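ATP-dependent DNA ligase (PDB 6NHX) joins breaks in double-stranded DNA at the expense of ATP and works with Ku in non-homologous end joining of double-strand breaks. Local coordinates at residues S157-K168 and A181-W189; P90-R98 and S291-K299. The protein carries 1 engineered substitution. All coordinates share one frame; numbering follows the deposited sequence.

Contact 1: residues S157-K168 and A181-W189; sequences SRKHGWEGVIAK and ASWVKDKHW. With ATP (adenosine-5'-triphosphate), chain B.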
loop_
_atom_site.group_PDB
_atom_site.type_symbol
_atom_site.label_atom_id
_atom_site.label_comp_id
_atom_site.label_asym_id
_atom_site.label_seq_id
_atom_site.Cartn_x
_atom_site.Cartn_y
_atom_site.Cartn_z
ATOM N N SER A 157 5.171 -2.865 -15.801
ATOM C CA SER A 157 4.929 -3.070 -14.380
ATOM C C SER A 157 4.631 -4.527 -14.075
ATOM O O SER A 157 5.162 -5.096 -13.111
ATOM C CB SER A 157 3.789 -2.171 -13.913
ATOM O OG SER A 157 3.381 -2.519 -12.606
ATOM N N ARG A 158 3.779 -5.162 -14.881
ATOM C CA ARG A 158 3.461 -6.562 -14.630
ATOM C C ARG A 158 4.709 -7.435 -14.687
ATOM O O ARG A 158 4.898 -8.311 -13.830
ATOM C CB ARG A 158 2.407 -7.066 -15.621
ATOM C CG ARG A 158 1.852 -8.421 -15.259
ATOM C CD ARG A 158 1.031 -9.000 -16.406
ATOM N NE ARG A 158 0.658 -10.390 -16.144
ATOM C CZ ARG A 158 -0.465 -10.746 -15.532
ATOM N NH1 ARG A 158 -0.733 -12.030 -15.326
ATOM N NH2 ARG A 158 -1.326 -9.821 -15.130
ATOM N N LYS A 159 5.560 -7.221 -15.693
ATOM C CA LYS A 159 6.762 -8.049 -15.833
ATOM C C LYS A 159 7.670 -7.912 -14.621
ATOM O O LYS A 159 8.335 -8.875 -14.226
ATOM C CB LYS A 159 7.548 -7.696 -17.100
ATOM C CG LYS A 159 6.767 -7.711 -18.382
ATOM C CD LYS A 159 6.038 -9.026 -18.558
ATOM C CE LYS A 159 4.773 -8.761 -19.308
ATOM N NZ LYS A 159 3.556 -8.839 -18.508
ATOM N N HIS A 160 7.722 -6.724 -14.027
ATOM C CA HIS A 160 8.524 -6.510 -12.827
ATOM C C HIS A 160 7.915 -7.143 -11.583
ATOM O O HIS A 160 8.594 -7.234 -10.553
ATOM C CB HIS A 160 8.687 -5.009 -12.576
ATOM C CG HIS A 160 9.729 -4.349 -13.429
ATOM N ND1 HIS A 160 11.068 -4.671 -13.355
ATOM C CD2 HIS A 160 9.633 -3.353 -14.341
ATOM C CE1 HIS A 160 11.747 -3.919 -14.203
ATOM N NE2 HIS A 160 10.900 -3.108 -14.811
ATOM N N GLY A 161 6.663 -7.584 -11.637
ATOM C CA GLY A 161 6.008 -8.056 -10.435
ATOM C C GLY A 161 5.490 -6.964 -9.531
ATOM O O GLY A 161 5.139 -7.239 -8.375
ATOM N N TRP A 162 5.389 -5.742 -10.028
ATOM C CA TRP A 162 4.862 -4.650 -9.233
ATOM C C TRP A 162 3.341 -4.745 -9.120
ATOM O O TRP A 162 2.688 -5.488 -9.856
ATOM C CB TRP A 162 5.279 -3.315 -9.856
ATOM C CG TRP A 162 6.777 -3.130 -9.890
ATOM C CD1 TRP A 162 7.702 -3.785 -9.128
ATOM C CD2 TRP A 162 7.508 -2.245 -10.742
ATOM N NE1 TRP A 162 8.964 -3.344 -9.442
ATOM C CE2 TRP A 162 8.869 -2.402 -10.432
ATOM C CE3 TRP A 162 7.139 -1.319 -11.721
ATOM C CZ2 TRP A 162 9.872 -1.680 -11.082
ATOM C CZ3 TRP A 162 8.135 -0.600 -12.366
ATOM C CH2 TRP A 162 9.483 -0.781 -12.038
ATOM N N GLU A 163 2.778 -4.003 -8.159
ATOM C CA GLU A 163 1.347 -4.129 -7.868
ATOM C C GLU A 163 0.483 -3.518 -8.969
ATOM O O GLU A 163 -0.649 -3.969 -9.195
ATOM C CB GLU A 163 1.022 -3.491 -6.513
ATOM C CG GLU A 163 -0.386 -3.827 -5.982
ATOM C CD GLU A 163 -0.528 -5.275 -5.494
ATOM O OE1 GLU A 163 -1.642 -5.835 -5.586
ATOM O OE2 GLU A 163 0.462 -5.862 -5.024
ATOM N N GLY A 164 0.991 -2.517 -9.673
ATOM C CA GLY A 164 0.180 -1.806 -10.642
ATOM C C GLY A 164 0.904 -0.569 -11.133
ATOM O O GLY A 164 2.139 -0.497 -11.098
ATOM N N VAL A 165 0.115 0.399 -11.573
ATOM C CA VAL A 165 0.600 1.649 -12.147
ATOM C C VAL A 165 -0.229 2.795 -11.604
ATOM O O VAL A 165 -1.437 2.654 -11.414
ATOM C CB VAL A 165 0.549 1.606 -13.694
ATOM C CG1 VAL A 165 0.741 2.963 -14.324
ATOM C CG2 VAL A 165 1.548 0.604 -14.250
ATOM N N ILE A 166 0.412 3.933 -11.366
ATOM C CA ILE A 166 -0.261 5.215 -11.177
ATOM C C ILE A 166 0.065 6.061 -12.391
ATOM O O ILE A 166 1.239 6.374 -12.636
ATOM C CB ILE A 166 0.176 5.960 -9.902
ATOM C CG1 ILE A 166 0.376 4.998 -8.723
ATOM C CG2 ILE A 166 -0.816 7.112 -9.610
ATOM C CD1 ILE A 166 -0.915 4.535 -8.120
ATOM N N ALA A 167 -0.958 6.468 -13.131
ATOM C CA ALA A 167 -0.775 7.442 -14.193
ATOM C C ALA A 167 -1.024 8.832 -13.635
ATOM O O ALA A 167 -1.986 9.056 -12.897
ATOM C CB ALA A 167 -1.771 7.178 -15.324
ATOM N N LYS A 168 -0.151 9.779 -13.987
ATOM C CA LYS A 168 -0.283 11.148 -13.515
ATOM C C LYS A 168 -0.192 12.089 -14.705
ATOM O O LYS A 168 0.722 11.972 -15.529
ATOM C CB LYS A 168 0.793 11.457 -12.467
ATOM C CG LYS A 168 0.686 10.531 -11.266
ATOM C CD LYS A 168 1.852 10.711 -10.289
ATOM C CE LYS A 168 1.733 9.771 -9.097
ATOM N NZ LYS A 168 2.935 9.897 -8.210
ATOM N N ALA A 181 -8.931 13.423 -10.563
ATOM C CA ALA A 181 -8.978 12.741 -11.849
ATOM C C ALA A 181 -7.645 12.785 -12.585
ATOM O O ALA A 181 -7.437 12.004 -13.521
ATOM C CB ALA A 181 -10.075 13.349 -12.729
ATOM N N SER A 182 -6.722 13.649 -12.170
ATOM C CA SER A 182 -5.422 13.756 -12.813
ATOM C C SER A 182 -4.456 12.651 -12.394
ATOM O O SER A 182 -3.360 12.559 -12.965
ATOM C CB SER A 182 -4.818 15.121 -12.494
ATOM O OG SER A 182 -4.777 15.286 -11.084
ATOM N N TRP A 183 -4.811 11.839 -11.396
ATOM C CA TRP A 183 -4.022 10.679 -10.992
ATOM C C TRP A 183 -4.928 9.462 -11.060
ATOM O O TRP A 183 -6.013 9.470 -10.474
ATOM C CB TRP A 183 -3.529 10.810 -9.543
ATOM C CG TRP A 183 -2.373 11.727 -9.268
ATOM C CD1 TRP A 183 -1.921 12.744 -10.040
ATOM C CD2 TRP A 183 -1.526 11.669 -8.126
ATOM N NE1 TRP A 183 -0.831 13.351 -9.432
ATOM C CE2 TRP A 183 -0.579 12.702 -8.252
ATOM C CE3 TRP A 183 -1.490 10.854 -6.992
ATOM C CZ2 TRP A 183 0.418 12.930 -7.286
ATOM C CZ3 TRP A 183 -0.512 11.076 -6.036
ATOM C CH2 TRP A 183 0.425 12.105 -6.194
ATOM N N VAL A 184 -4.488 8.417 -11.765
ATOM C CA VAL A 184 -5.314 7.230 -11.980
ATOM C C VAL A 184 -4.528 6.012 -11.510
ATOM O O VAL A 184 -3.392 5.798 -11.952
ATOM C CB VAL A 184 -5.681 7.081 -13.462
ATOM C CG1 VAL A 184 -6.542 5.849 -13.654
ATOM C CG2 VAL A 184 -6.415 8.331 -13.963
ATOM N N LYS A 185 -5.108 5.224 -10.610
ATOM C CA LYS A 185 -4.453 4.046 -10.059
ATOM C C LYS A 185 -5.098 2.777 -10.604
ATOM O O LYS A 185 -6.324 2.700 -10.715
ATOM C CB LYS A 185 -4.478 4.038 -8.523
ATOM C CG LYS A 185 -5.837 4.318 -7.913
ATOM C CD LYS A 185 -5.841 4.032 -6.420
ATOM C CE LYS A 185 -7.235 4.183 -5.837
ATOM N NZ LYS A 185 -7.305 3.693 -4.424
ATOM N N ASP A 186 -4.271 1.779 -10.919
ATOM C CA ASP A 186 -4.709 0.590 -11.649
ATOM C C ASP A 186 -3.826 -0.573 -11.219
ATOM O O ASP A 186 -2.605 -0.484 -11.320
ATOM C CB ASP A 186 -4.562 0.877 -13.155
ATOM C CG ASP A 186 -5.185 -0.172 -14.035
ATOM O OD1 ASP A 186 -5.673 -1.187 -13.509
ATOM O OD2 ASP A 186 -5.161 0.023 -15.271
ATOM N N LYS A 187 -4.431 -1.665 -10.752
ATOM C CA LYS A 187 -3.704 -2.832 -10.269
ATOM C C LYS A 187 -3.860 -4.004 -11.232
ATOM O O LYS A 187 -4.897 -4.158 -11.878
ATOM C CB LYS A 187 -4.229 -3.252 -8.888
ATOM C CG LYS A 187 -4.002 -2.209 -7.800
ATOM C CD LYS A 187 -4.061 -2.836 -6.423
ATOM C CE LYS A 187 -4.625 -1.868 -5.408
ATOM N NZ LYS A 187 -6.068 -2.108 -5.157
ATOM N N HIS A 188 -2.835 -4.865 -11.289
ATOM C CA HIS A 188 -2.906 -6.057 -12.125
ATOM C C HIS A 188 -3.941 -7.047 -11.617
ATOM O O HIS A 188 -4.615 -7.702 -12.418
ATOM C CB HIS A 188 -1.547 -6.731 -12.184
ATOM C CG HIS A 188 -0.478 -5.817 -12.673
ATOM N ND1 HIS A 188 -0.469 -5.303 -13.949
ATOM C CD2 HIS A 188 0.603 -5.294 -12.046
ATOM C CE1 HIS A 188 0.572 -4.504 -14.091
ATOM N NE2 HIS A 188 1.236 -4.482 -12.951
ATOM N N TRP A 189 -4.077 -7.193 -10.305
ATOM C CA TRP A 189 -4.961 -8.194 -9.721
ATOM C C TRP A 189 -6.262 -7.571 -9.256
ATOM O O TRP A 189 -6.268 -6.503 -8.636
ATOM C CB TRP A 189 -4.306 -8.846 -8.504
ATOM C CG TRP A 189 -3.232 -9.827 -8.815
ATOM C CD1 TRP A 189 -1.903 -9.558 -9.002
ATOM C CD2 TRP A 189 -3.386 -11.241 -8.973
ATOM N NE1 TRP A 189 -1.221 -10.729 -9.265
ATOM C CE2 TRP A 189 -2.112 -11.774 -9.254
ATOM C CE3 TRP A 189 -4.484 -12.111 -8.898
ATOM C CZ2 TRP A 189 -1.903 -13.131 -9.464
ATOM C CZ3 TRP A 189 -4.272 -13.464 -9.106
ATOM C CH2 TRP A 189 -2.990 -13.959 -9.387
HETATM P PG ATP B . -6.226 4.972 -1.104
HETATM O O1G ATP B . -6.142 5.419 -2.550
HETATM O O2G ATP B . -7.359 5.586 -0.304
HETATM O O3G ATP B . -4.888 5.061 -0.393
HETATM P PB ATP B . -5.733 2.092 -0.920
HETATM O O1B ATP B . -6.618 0.876 -1.021
HETATM O O2B ATP B . -4.803 2.284 0.257
HETATM O O3B ATP B . -6.645 3.404 -1.139
HETATM P PA ATP B . -4.751 1.294 -3.529
HETATM O O1A ATP B . -6.108 1.250 -4.161
HETATM O O2A ATP B . -3.957 0.078 -3.128
HETATM O O3A ATP B . -4.855 2.237 -2.245
HETATM O "O5'" ATP B . -3.830 2.342 -4.352
HETATM C "C5'" ATP B . -2.422 2.387 -4.142
HETATM C "C4'" ATP B . -2.068 3.247 -2.925
HETATM O "O4'" ATP B . -0.650 3.414 -2.927
HETATM C "C3'" ATP B . -2.667 4.637 -2.963
HETATM O "O3'" ATP B . -2.745 5.136 -1.630
HETATM C "C2'" ATP B . -1.594 5.394 -3.692
HETATM O "O2'" ATP B . -1.652 6.807 -3.447
HETATM C "C1'" ATP B . -0.313 4.784 -3.132
HETATM N N9 ATP B . 0.780 4.768 -4.126
HETATM C C8 ATP B . 1.597 3.720 -4.402
HETATM N N7 ATP B . 2.519 4.058 -5.346
HETATM C C5 ATP B . 2.289 5.348 -5.654
HETATM C C6 ATP B . 2.875 6.306 -6.581
HETATM N N6 ATP B . 3.883 5.942 -7.382
HETATM N N1 ATP B . 2.355 7.541 -6.615
HETATM C C2 ATP B . 1.337 7.923 -5.835
HETATM N N3 ATP B . 0.735 7.092 -4.970
HETATM C C4 ATP B . 1.157 5.812 -4.861
HETATM O O HOH W 1 -1.601 -7.104 -15.768
HETATM O O HOH W 2 -1.990 -6.273 -8.318
#
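With CG turned opposite its carbonyl carbon (chi1 -60°) and every later torsion extended, Lys168 runs across one face of the Trp183 indole. Its CG lies 3.6 Å from the centroid of the five-membered ring, a CH-pi contact, and its NZ makes a cation-pi interaction with the six-membered ring. A long, straight chain suits this place because Lys168 NZ then donates to ATP N1 at 2.9 Å, while a salt bridge to Glu29 gives the ammonium a second partner. Lys185 squeezes CG between its backbone N and carbonyl carbon (chi1 49°), then extends to the phosphates, where NZ donates to ATP O1A at 2.7 Å and to O1G, joining alpha to gamma. Ile166 CD1 packs against Lys185 CB, and Ile166 CG1 meets the adenine at ATP C6, 3.5 Å away.

The strands are antiparallel: Val165 exchanges two backbone bonds with Asp186, as does Ala167 with Val184. Gly164 CA comes within 3.2 Å of Asp186 O, leaving no room for a side chain. Beyond the pairing, His188 NE2 donates in its ring plane to Ser157 OG at 2.9 Å, and that hydroxyl donates to Gly164 O; Arg158 CB covers a face of the imidazole. The two strands correspond to motifs IV and V of covalent nucleotidyltransferases, which line the ATP site with Lys168, Lys185 and Lys187.

Contact 2: residues P90-R98 and S291-K299; sequences PSFSQMQNR and SWRGLRPDK. With ATP (adenosine-5'-triphosphate), chain B.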
loop_
_atom_site.group_PDB
_atom_site.type_symbol
_atom_site.label_atom_id
_atom_site.label_comp_id
_atom_site.label_asym_id
_atom_site.label_seq_id
_atom_site.Cartn_x
_atom_site.Cartn_y
_atom_site.Cartn_z
ATOM N N PRO A 90 8.347 -3.875 -3.160
ATOM C CA PRO A 90 7.657 -3.436 -1.937
ATOM C C PRO A 90 6.532 -4.386 -1.566
ATOM O O PRO A 90 5.764 -4.842 -2.420
ATOM C CB PRO A 90 7.119 -2.056 -2.317
ATOM C CG PRO A 90 8.132 -1.547 -3.317
ATOM C CD PRO A 90 8.517 -2.769 -4.122
ATOM N N SER A 91 6.460 -4.724 -0.279
ATOM C CA SER A 91 5.453 -5.643 0.248
ATOM C C SER A 91 4.678 -4.954 1.356
ATOM O O SER A 91 5.263 -4.545 2.364
ATOM C CB SER A 91 6.120 -6.893 0.821
ATOM O OG SER A 91 5.202 -7.634 1.624
ATOM N N PHE A 92 3.367 -4.856 1.192
ATOM C CA PHE A 92 2.566 -4.230 2.231
ATOM C C PHE A 92 2.581 -5.062 3.503
ATOM O O PHE A 92 2.718 -4.510 4.600
ATOM C CB PHE A 92 1.138 -4.040 1.726
ATOM C CG PHE A 92 0.255 -3.333 2.687
ATOM C CD1 PHE A 92 -0.906 -3.931 3.138
ATOM C CD2 PHE A 92 0.588 -2.069 3.140
ATOM C CE1 PHE A 92 -1.735 -3.272 4.033
ATOM C CE2 PHE A 92 -0.231 -1.407 4.038
ATOM C CZ PHE A 92 -1.390 -2.011 4.485
ATOM N N SER A 93 2.446 -6.388 3.379
ATOM C CA SER A 93 2.408 -7.228 4.573
ATOM C C SER A 93 3.744 -7.196 5.307
ATOM O O SER A 93 3.774 -7.226 6.541
ATOM C CB SER A 93 1.984 -8.661 4.238
ATOM O OG SER A 93 2.914 -9.316 3.398
ATOM N N GLN A 94 4.865 -7.123 4.577
ATOM C CA GLN A 94 6.142 -7.027 5.277
ATOM C C GLN A 94 6.314 -5.679 5.960
ATOM O O GLN A 94 6.923 -5.607 7.034
ATOM C CB GLN A 94 7.315 -7.356 4.353
ATOM C CG GLN A 94 7.242 -8.798 3.873
ATOM C CD GLN A 94 8.523 -9.304 3.260
ATOM O OE1 GLN A 94 9.618 -8.883 3.632
ATOM N NE2 GLN A 94 8.393 -10.229 2.315
ATOM N N MET A 95 5.785 -4.611 5.367
ATOM C CA MET A 95 5.751 -3.329 6.055
ATOM C C MET A 95 4.884 -3.400 7.307
ATOM O O MET A 95 5.307 -3.000 8.398
ATOM C CB MET A 95 5.256 -2.238 5.106
ATOM C CG MET A 95 4.925 -0.940 5.803
ATOM S SD MET A 95 6.344 -0.190 6.621
ATOM C CE MET A 95 7.307 0.335 5.225
ATOM N N GLN A 96 3.668 -3.936 7.173
ATOM C CA GLN A 96 2.751 -4.019 8.302
ATOM C C GLN A 96 3.306 -4.869 9.434
ATOM O O GLN A 96 2.985 -4.630 10.605
ATOM C CB GLN A 96 1.438 -4.624 7.807
ATOM C CG GLN A 96 0.239 -3.790 8.085
ATOM C CD GLN A 96 -1.040 -4.447 7.616
ATOM O OE1 GLN A 96 -1.061 -5.626 7.236
ATOM N NE2 GLN A 96 -2.107 -3.677 7.614
ATOM N N ASN A 97 4.125 -5.867 9.118
ATOM C CA ASN A 97 4.667 -6.773 10.115
ATOM C C ASN A 97 6.142 -6.524 10.385
ATOM O O ASN A 97 6.840 -7.421 10.860
ATOM C CB ASN A 97 4.424 -8.227 9.706
ATOM C CG ASN A 97 2.944 -8.595 9.716
ATOM O OD1 ASN A 97 2.413 -9.001 10.742
ATOM N ND2 ASN A 97 2.284 -8.466 8.575
ATOM N N ARG A 98 6.628 -5.324 10.098
ATOM C CA ARG A 98 8.053 -5.070 10.239
ATOM C C ARG A 98 8.457 -5.101 11.700
ATOM O O ARG A 98 7.672 -4.793 12.601
ATOM C CB ARG A 98 8.434 -3.734 9.610
ATOM C CG ARG A 98 7.918 -2.508 10.324
ATOM C CD ARG A 98 8.315 -1.289 9.520
ATOM N NE ARG A 98 7.668 -0.057 9.964
ATOM C CZ ARG A 98 8.276 0.889 10.669
ATOM N NH1 ARG A 98 9.549 0.740 11.018
ATOM N NH2 ARG A 98 7.615 1.982 11.027
ATOM N N SER A 291 -4.343 -14.427 -2.791
ATOM C CA SER A 291 -3.092 -14.116 -2.123
ATOM C C SER A 291 -3.333 -12.975 -1.149
ATOM O O SER A 291 -4.203 -12.127 -1.357
ATOM C CB SER A 291 -1.960 -13.768 -3.102
ATOM O OG SER A 291 -2.257 -12.605 -3.854
ATOM N N TRP A 292 -2.530 -12.964 -0.099
ATOM C CA TRP A 292 -2.668 -12.040 1.015
ATOM C C TRP A 292 -2.050 -10.697 0.651
ATOM O O TRP A 292 -0.856 -10.621 0.341
ATOM C CB TRP A 292 -1.896 -12.662 2.177
ATOM C CG TRP A 292 -1.789 -11.847 3.419
ATOM C CD1 TRP A 292 -0.654 -11.290 3.941
ATOM C CD2 TRP A 292 -2.838 -11.555 4.340
ATOM N NE1 TRP A 292 -0.943 -10.641 5.115
ATOM C CE2 TRP A 292 -2.278 -10.789 5.383
ATOM C CE3 TRP A 292 -4.202 -11.846 4.374
ATOM C CZ2 TRP A 292 -3.035 -10.318 6.451
ATOM C CZ3 TRP A 292 -4.952 -11.374 5.437
ATOM C CH2 TRP A 292 -4.366 -10.619 6.460
ATOM N N ARG A 293 -2.847 -9.630 0.678
ATOM C CA ARG A 293 -2.224 -8.312 0.608
ATOM C C ARG A 293 -1.880 -7.783 1.994
ATOM O O ARG A 293 -0.729 -7.408 2.240
ATOM C CB ARG A 293 -3.078 -7.326 -0.197
ATOM C CG ARG A 293 -2.275 -6.142 -0.715
ATOM C CD ARG A 293 -3.180 -4.989 -1.101
ATOM N NE ARG A 293 -2.442 -3.936 -1.794
ATOM C CZ ARG A 293 -2.974 -2.779 -2.165
ATOM N NH1 ARG A 293 -4.252 -2.515 -1.905
ATOM N NH2 ARG A 293 -2.232 -1.885 -2.805
ATOM N N GLY A 294 -2.838 -7.764 2.908
ATOM C CA GLY A 294 -2.573 -7.387 4.283
ATOM C C GLY A 294 -3.850 -7.019 5.009
ATOM O O GLY A 294 -4.944 -7.064 4.453
ATOM N N LEU A 295 -3.687 -6.673 6.284
ATOM C CA LEU A 295 -4.801 -6.166 7.077
ATOM C C LEU A 295 -5.160 -4.751 6.641
ATOM O O LEU A 295 -4.308 -3.982 6.186
ATOM C CB LEU A 295 -4.448 -6.171 8.563
ATOM C CG LEU A 295 -4.197 -7.537 9.209
ATOM C CD1 LEU A 295 -3.869 -7.368 10.679
ATOM C CD2 LEU A 295 -5.440 -8.389 9.058
ATOM N N ARG A 296 -6.448 -4.410 6.769
ATOM C CA ARG A 296 -6.944 -3.062 6.499
ATOM C C ARG A 296 -7.559 -2.536 7.796
ATOM O O ARG A 296 -8.788 -2.584 7.978
ATOM C CB ARG A 296 -7.945 -3.035 5.342
ATOM C CG ARG A 296 -7.387 -3.431 3.962
ATOM C CD ARG A 296 -5.995 -2.860 3.701
ATOM N NE ARG A 296 -5.962 -1.400 3.706
ATOM C CZ ARG A 296 -5.940 -0.645 2.612
ATOM N NH1 ARG A 296 -5.954 -1.208 1.409
ATOM N NH2 ARG A 296 -5.903 0.677 2.718
ATOM N N PRO A 297 -6.729 -2.011 8.705
ATOM C CA PRO A 297 -7.197 -1.743 10.077
ATOM C C PRO A 297 -8.281 -0.691 10.186
ATOM O O PRO A 297 -9.023 -0.699 11.179
ATOM C CB PRO A 297 -5.925 -1.294 10.813
ATOM C CG PRO A 297 -4.789 -1.739 9.963
ATOM C CD PRO A 297 -5.283 -1.795 8.547
ATOM N N ASP A 298 -8.396 0.217 9.221
ATOM C CA ASP A 298 -9.396 1.269 9.302
ATOM C C ASP A 298 -10.694 0.925 8.584
ATOM O O ASP A 298 -11.664 1.680 8.694
ATOM C CB ASP A 298 -8.825 2.588 8.772
ATOM C CG ASP A 298 -7.545 2.991 9.488
ATOM O OD1 ASP A 298 -6.575 3.381 8.803
ATOM O OD2 ASP A 298 -7.506 2.900 10.734
ATOM N N LYS A 299 -10.743 -0.188 7.859
ATOM C CA LYS A 299 -11.978 -0.587 7.208
ATOM C C LYS A 299 -12.865 -1.327 8.195
ATOM O O LYS A 299 -12.374 -2.016 9.095
ATOM C CB LYS A 299 -11.679 -1.450 5.986
ATOM C CG LYS A 299 -10.924 -0.671 4.929
ATOM C CD LYS A 299 -10.905 -1.353 3.580
ATOM C CE LYS A 299 -10.259 -0.435 2.548
ATOM N NZ LYS A 299 -10.210 -1.048 1.196
HETATM P PG ATP B . -6.226 4.972 -1.104
HETATM O O1G ATP B . -6.142 5.419 -2.550
HETATM O O2G ATP B . -7.359 5.586 -0.304
HETATM O O3G ATP B . -4.888 5.061 -0.393
HETATM P PB ATP B . -5.733 2.092 -0.920
HETATM O O1B ATP B . -6.618 0.876 -1.021
HETATM O O2B ATP B . -4.803 2.284 0.257
HETATM O O3B ATP B . -6.645 3.404 -1.139
HETATM P PA ATP B . -4.751 1.294 -3.529
HETATM O O1A ATP B . -6.108 1.250 -4.161
HETATM O O2A ATP B . -3.957 0.078 -3.128
HETATM O O3A ATP B . -4.855 2.237 -2.245
HETATM O "O5'" ATP B . -3.830 2.342 -4.352
HETATM C "C5'" ATP B . -2.422 2.387 -4.142
HETATM C "C4'" ATP B . -2.068 3.247 -2.925
HETATM O "O4'" ATP B . -0.650 3.414 -2.927
HETATM C "C3'" ATP B . -2.667 4.637 -2.963
HETATM O "O3'" ATP B . -2.745 5.136 -1.630
HETATM C "C2'" ATP B . -1.594 5.394 -3.692
HETATM O "O2'" ATP B . -1.652 6.807 -3.447
HETATM C "C1'" ATP B . -0.313 4.784 -3.132
HETATM N N9 ATP B . 0.780 4.768 -4.126
HETATM C C8 ATP B . 1.597 3.720 -4.402
HETATM N N7 ATP B . 2.519 4.058 -5.346
HETATM C C5 ATP B . 2.289 5.348 -5.654
HETATM C C6 ATP B . 2.875 6.306 -6.581
HETATM N N6 ATP B . 3.883 5.942 -7.382
HETATM N N1 ATP B . 2.355 7.541 -6.615
HETATM C C2 ATP B . 1.337 7.923 -5.835
HETATM N N3 ATP B . 0.735 7.092 -4.970
HETATM C C4 ATP B . 1.157 5.812 -4.861
HETATM O O HOH W 3 1.467 -7.680 0.820
HETATM O O HOH W 4 1.846 -10.500 1.066
#
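The side-chain amide of Gln96 meets the backbone of Leu295 with both of its ends. Gln96 OE1 accepts from Leu295 N at 3.0 Å through a lone pair, while Gln96 NE2 donates to Leu295 O at 2.6 Å from above that carbonyl's plane. Glutamine fits because one amide can answer a C=O and an N-H of the same residue. Phe92 holds CG opposite its backbone N (chi1 -177°), which carries the ring out to the strand and sets its edge there, CE1 3.4 Å from Leu295 O and CD1 3.6 Å from Arg293 O. Both side chains come up against Gly294, where a CB would collide with the Phe92 ring. Ser93, small enough for a close approach, brings CB to 3.6 Å from Trp292 NE1, a buried N-H with no partner in the model; one water bridges Ser93 N and Arg293 O.

Further out, Ser91 caps the helix through Gln94 N, and Arg293 and Gly294 form a classic beta bulge opposite Glu275. Arg293 NH2 donates to ATP O2A at 2.6 Å, and Arg296 NH2 to ATP O2B at 3.1 Å; Glu275 salt-bridges both guanidiniums. This closed domain pairing, with OB-domain motif VI turned onto the triphosphate, is associated with the adenylylation step of covalent nucleotidyltransferases.

How the contacts relate
Contact 1 joins two strands of the nucleotidyltransferase domain and is built mainly by strand pairing. Contact 2 sits nearer the centre of the chain and joins that domain to the OB domain across a smaller interface, using side-chain-to-backbone bonds, ring edges and waters in place of a ladder. Both are partly buried, with just over half of the touching residues buried in each. Both reach the same ATP: 157-168 and 181-189 offer lysines to adenine and to the alpha and gamma phosphates, whereas 291-299 brings arginines to alpha and beta. They meet where Lys187 CE packs 3.5 Å from Arg293 NH2, beside Glu163, salt-bridged to Arg277, and Asp33, salt-bridged to Arg293; both carboxylates probably bind manganese.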